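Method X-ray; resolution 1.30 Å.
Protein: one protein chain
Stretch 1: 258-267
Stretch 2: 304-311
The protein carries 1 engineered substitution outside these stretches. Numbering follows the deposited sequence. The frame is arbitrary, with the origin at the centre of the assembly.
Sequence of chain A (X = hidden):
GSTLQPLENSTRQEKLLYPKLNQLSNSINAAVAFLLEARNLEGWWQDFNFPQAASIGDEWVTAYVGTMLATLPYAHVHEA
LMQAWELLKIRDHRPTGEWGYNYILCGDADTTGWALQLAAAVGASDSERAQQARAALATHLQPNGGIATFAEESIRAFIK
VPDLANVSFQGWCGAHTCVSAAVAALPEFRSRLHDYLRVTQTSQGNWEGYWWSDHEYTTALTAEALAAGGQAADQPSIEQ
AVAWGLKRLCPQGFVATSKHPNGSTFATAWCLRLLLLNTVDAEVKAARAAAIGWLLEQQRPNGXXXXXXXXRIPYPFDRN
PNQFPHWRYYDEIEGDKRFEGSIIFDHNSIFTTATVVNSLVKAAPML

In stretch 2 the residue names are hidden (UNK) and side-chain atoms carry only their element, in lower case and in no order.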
# COMPACT_ATOMS: atom_id res chain seq x y z
N SER A 258 -4.47 -9.42 -15.77
CA SER A 258 -4.25 -10.77 -16.32
C SER A 258 -4.79 -11.81 -15.34
O SER A 258 -5.44 -12.81 -15.75
CB SER A 258 -2.76 -10.95 -16.62
OG SER A 258 -2.61 -12.16 -17.26
N LYS A 259 -4.51 -11.63 -14.07
CA LYS A 259 -4.92 -12.65 -13.06
C LYS A 259 -6.43 -12.56 -12.78
O LYS A 259 -7.08 -13.58 -12.52
CB LYS A 259 -4.14 -12.41 -11.78
CG LYS A 259 -4.36 -13.43 -10.67
CD LYS A 259 -4.03 -14.84 -11.12
CE LYS A 259 -3.84 -15.82 -9.99
NZ LYS A 259 -3.78 -17.21 -10.53
N HIS A 260 -6.96 -11.35 -12.79
CA HIS A 260 -8.40 -11.11 -12.51
C HIS A 260 -8.99 -10.34 -13.67
O HIS A 260 -9.19 -9.11 -13.60
CB HIS A 260 -8.60 -10.35 -11.19
CG HIS A 260 -8.20 -11.12 -9.99
ND1 HIS A 260 -9.05 -12.02 -9.38
CD2 HIS A 260 -7.07 -11.12 -9.27
CE1 HIS A 260 -8.42 -12.49 -8.29
NE2 HIS A 260 -7.20 -12.03 -8.25
N PRO A 261 -9.29 -11.01 -14.79
CA PRO A 261 -9.76 -10.29 -15.96
C PRO A 261 -11.16 -9.69 -15.77
O PRO A 261 -11.54 -8.86 -16.56
CB PRO A 261 -9.71 -11.33 -17.09
CG PRO A 261 -9.74 -12.60 -16.39
CD PRO A 261 -8.99 -12.42 -15.09
N ASN A 262 -11.88 -10.09 -14.72
CA ASN A 262 -13.21 -9.51 -14.39
C ASN A 262 -13.06 -8.63 -13.14
O ASN A 262 -14.08 -8.29 -12.54
CB ASN A 262 -14.31 -10.57 -14.22
CG ASN A 262 -14.56 -11.27 -15.55
OD1 ASN A 262 -15.01 -10.64 -16.49
ND2 ASN A 262 -14.24 -12.53 -15.60
N GLY A 263 -11.85 -8.23 -12.79
CA GLY A 263 -11.62 -7.14 -11.82
C GLY A 263 -10.86 -7.57 -10.57
O GLY A 263 -11.21 -8.55 -9.90
N SER A 264 -9.83 -6.79 -10.25
CA SER A 264 -9.02 -6.92 -9.03
C SER A 264 -9.56 -5.94 -7.96
O SER A 264 -9.59 -4.72 -8.22
CB SER A 264 -7.60 -6.60 -9.30
OG SER A 264 -6.93 -6.29 -8.10
N THR A 265 -9.96 -6.43 -6.81
CA THR A 265 -10.42 -5.56 -5.73
C THR A 265 -9.32 -4.62 -5.29
O THR A 265 -9.60 -3.40 -5.09
CB THR A 265 -11.02 -6.37 -4.59
OG1 THR A 265 -10.10 -7.38 -4.22
CG2 THR A 265 -12.36 -6.99 -4.96
N PHE A 266 -8.10 -5.08 -5.15
CA PHE A 266 -6.95 -4.26 -4.72
C PHE A 266 -6.64 -3.18 -5.73
O PHE A 266 -6.46 -1.99 -5.36
CB PHE A 266 -5.76 -5.16 -4.41
CG PHE A 266 -4.52 -4.50 -3.89
CD1 PHE A 266 -4.46 -4.05 -2.57
CD2 PHE A 266 -3.38 -4.38 -4.66
CE1 PHE A 266 -3.28 -3.51 -2.08
CE2 PHE A 266 -2.19 -3.90 -4.18
CZ PHE A 266 -2.15 -3.46 -2.87
N ALA A 267 -6.51 -3.54 -7.00
CA ALA A 267 -6.11 -2.57 -8.03
C ALA A 267 -7.27 -1.57 -8.17
O ALA A 267 -7.00 -0.40 -8.45
CB ALA A 267 -5.78 -3.27 -9.34
N UNK A 304 -15.46 -8.73 4.34
CA UNK A 304 -14.16 -8.69 3.64
C UNK A 304 -14.36 -8.60 2.12
O UNK A 304 -15.47 -8.80 1.62
c UNK A 304 -13.36 -9.90 3.98
o UNK A 304 -13.92 -11.09 3.41
N UNK A 305 -13.28 -8.29 1.46
CA UNK A 305 -13.21 -8.47 -0.00
C UNK A 305 -12.21 -9.60 -0.28
O UNK A 305 -11.28 -9.81 0.50
c UNK A 305 -15.45 -4.60 -0.48
c UNK A 305 -12.79 -7.19 -0.73
n UNK A 305 -15.67 -5.15 -1.71
c UNK A 305 -16.16 -3.58 0.19
c UNK A 305 -14.70 -6.06 -1.95
c UNK A 305 -14.59 -3.82 2.02
c UNK A 305 -15.68 -3.20 1.42
c UNK A 305 -13.88 -6.20 -0.89
c UNK A 305 -13.92 -4.84 1.36
c UNK A 305 -14.34 -5.24 0.10
N UNK A 306 -12.38 -10.28 -1.42
CA UNK A 306 -11.47 -11.32 -1.99
C UNK A 306 -10.04 -10.78 -1.98
O UNK A 306 -9.79 -9.73 -2.56
c UNK A 306 -11.03 -12.71 -4.06
c UNK A 306 -11.98 -11.79 -3.37
c UNK A 306 -13.35 -12.46 -3.26
N UNK A 307 -9.09 -11.55 -1.45
CA UNK A 307 -7.65 -11.25 -1.50
C UNK A 307 -7.20 -11.01 -2.92
O UNK A 307 -7.45 -11.87 -3.81
c UNK A 307 -6.89 -12.33 -0.93
o UNK A 307 -7.31 -12.55 0.40
N UNK A 308 -6.49 -9.91 -3.12
CA UNK A 308 -5.87 -9.61 -4.42
C UNK A 308 -4.64 -8.75 -4.27
O UNK A 308 -4.21 -8.14 -5.25
o UNK A 308 -7.50 -7.87 -4.93
c UNK A 308 -6.89 -9.07 -5.43
N UNK A 309 -4.07 -8.64 -3.08
CA UNK A 309 -2.87 -7.84 -2.85
C UNK A 309 -1.64 -8.67 -3.19
O UNK A 309 -1.09 -9.34 -2.36
c UNK A 309 -2.83 -7.31 -1.45
N UNK A 310 -1.27 -8.62 -4.48
CA UNK A 310 -0.22 -9.48 -5.04
C UNK A 310 1.14 -8.87 -4.86
O UNK A 310 1.44 -7.82 -5.49
c UNK A 310 -3.91 -11.24 -7.50
c UNK A 310 -3.96 -12.47 -6.89
o UNK A 310 -5.08 -13.23 -7.02
c UNK A 310 -1.76 -12.03 -6.00
c UNK A 310 -2.87 -12.85 -6.12
c UNK A 310 -2.80 -10.45 -7.36
c UNK A 310 -1.70 -10.80 -6.62
c UNK A 310 -0.51 -9.90 -6.47
N UNK A 311 1.95 -9.50 -4.02
CA UNK A 311 3.30 -9.10 -3.62
C UNK A 311 4.27 -10.02 -4.37
O UNK A 311 4.21 -11.28 -4.20
c UNK A 311 4.77 -8.86 -1.50
c UNK A 311 4.96 -7.37 -1.60
c UNK A 311 4.80 -9.33 -0.05
c UNK A 311 3.44 -9.25 -2.11
O HOH W 1 -4.62 -7.50 -7.87

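Position 304 carries one carbon followed by one oxygen and reaches nothing on stretch 1. A single unbranched carbon ending in a hydroxyl oxygen is serine, Ser304. At position 305 one carbon leads to fused five- and six-membered rings holding eight carbons and one nitrogen, an indole, which approaches the methyl of Thr265 obliquely; the residue is Trp305. Its CD1 lies 3.9 Å from CG2 of Thr265, while NE1 is hydrogen-bonded elsewhere in the structure.

Position 306 has three side-chain carbons, one carrying the other two. Branching at CB with no heteroatom identifies Val306. Its side chain comes no nearer to stretch 1 than 4.9 Å, from Val306 CB to Thr265 OG1, and the backbone makes the contact instead: Thr265 OG1 donates a hydrogen bond to Val306 O at 2.9 Å. Position 307 again shows one carbon and one oxygen, with CA-to-CB pointing away from stretch 1; this is Ser307, whose hydroxyl is satisfied elsewhere in the structure.

Position 308 has the same two atoms, but here CA-to-CB points toward stretch 1 and the oxygen sits 2.7 Å from Thr265 OG1. The residue is Ser308. Its OG donates to Thr265 OG1, and with chi1 in the p well it also lies 2.9 Å from the backbone N of Phe266.

Position 309 has a lone carbon lying over one face of the Phe266 ring; it is Ala309. Its CB is 3.9 Å from the centroid of that ring and 14° off the normal, a CH-pi contact.

At position 310 one carbon bears a six-carbon ring with an oxygen on it, which lies 2.7 Å from His260 NE2. The phenol is Tyr310. Its OH and His260 NE2 form a hydrogen bond in which either could be the donor; the two rings meet rim to rim, with planes at 23°. The same OH is 3.7 Å from Lys259 CG. Position 311 has four carbons forked at the second, the isobutyl group of Leu311, which is out of reach of stretch 1.

The contact is built around the start of a helix. Ser264 caps it, its OG accepting from Ala267 N at 3.0 Å, and also donates to a water 2.6 Å from that OG; the water in turn donates to Ser308 O at 2.7 Å. Beside this bridge, Thr265 OG1 accepts from Ser308 OG and donates its own hydrogen bond to Val306 O, so one hydroxyl relays a short chain between side chain and backbone. Packing of Phe266 on Ala309 and the His260–Tyr310 bond extend the join beyond this polar centre.

Stretch 2 304-311: SWVSSAYL
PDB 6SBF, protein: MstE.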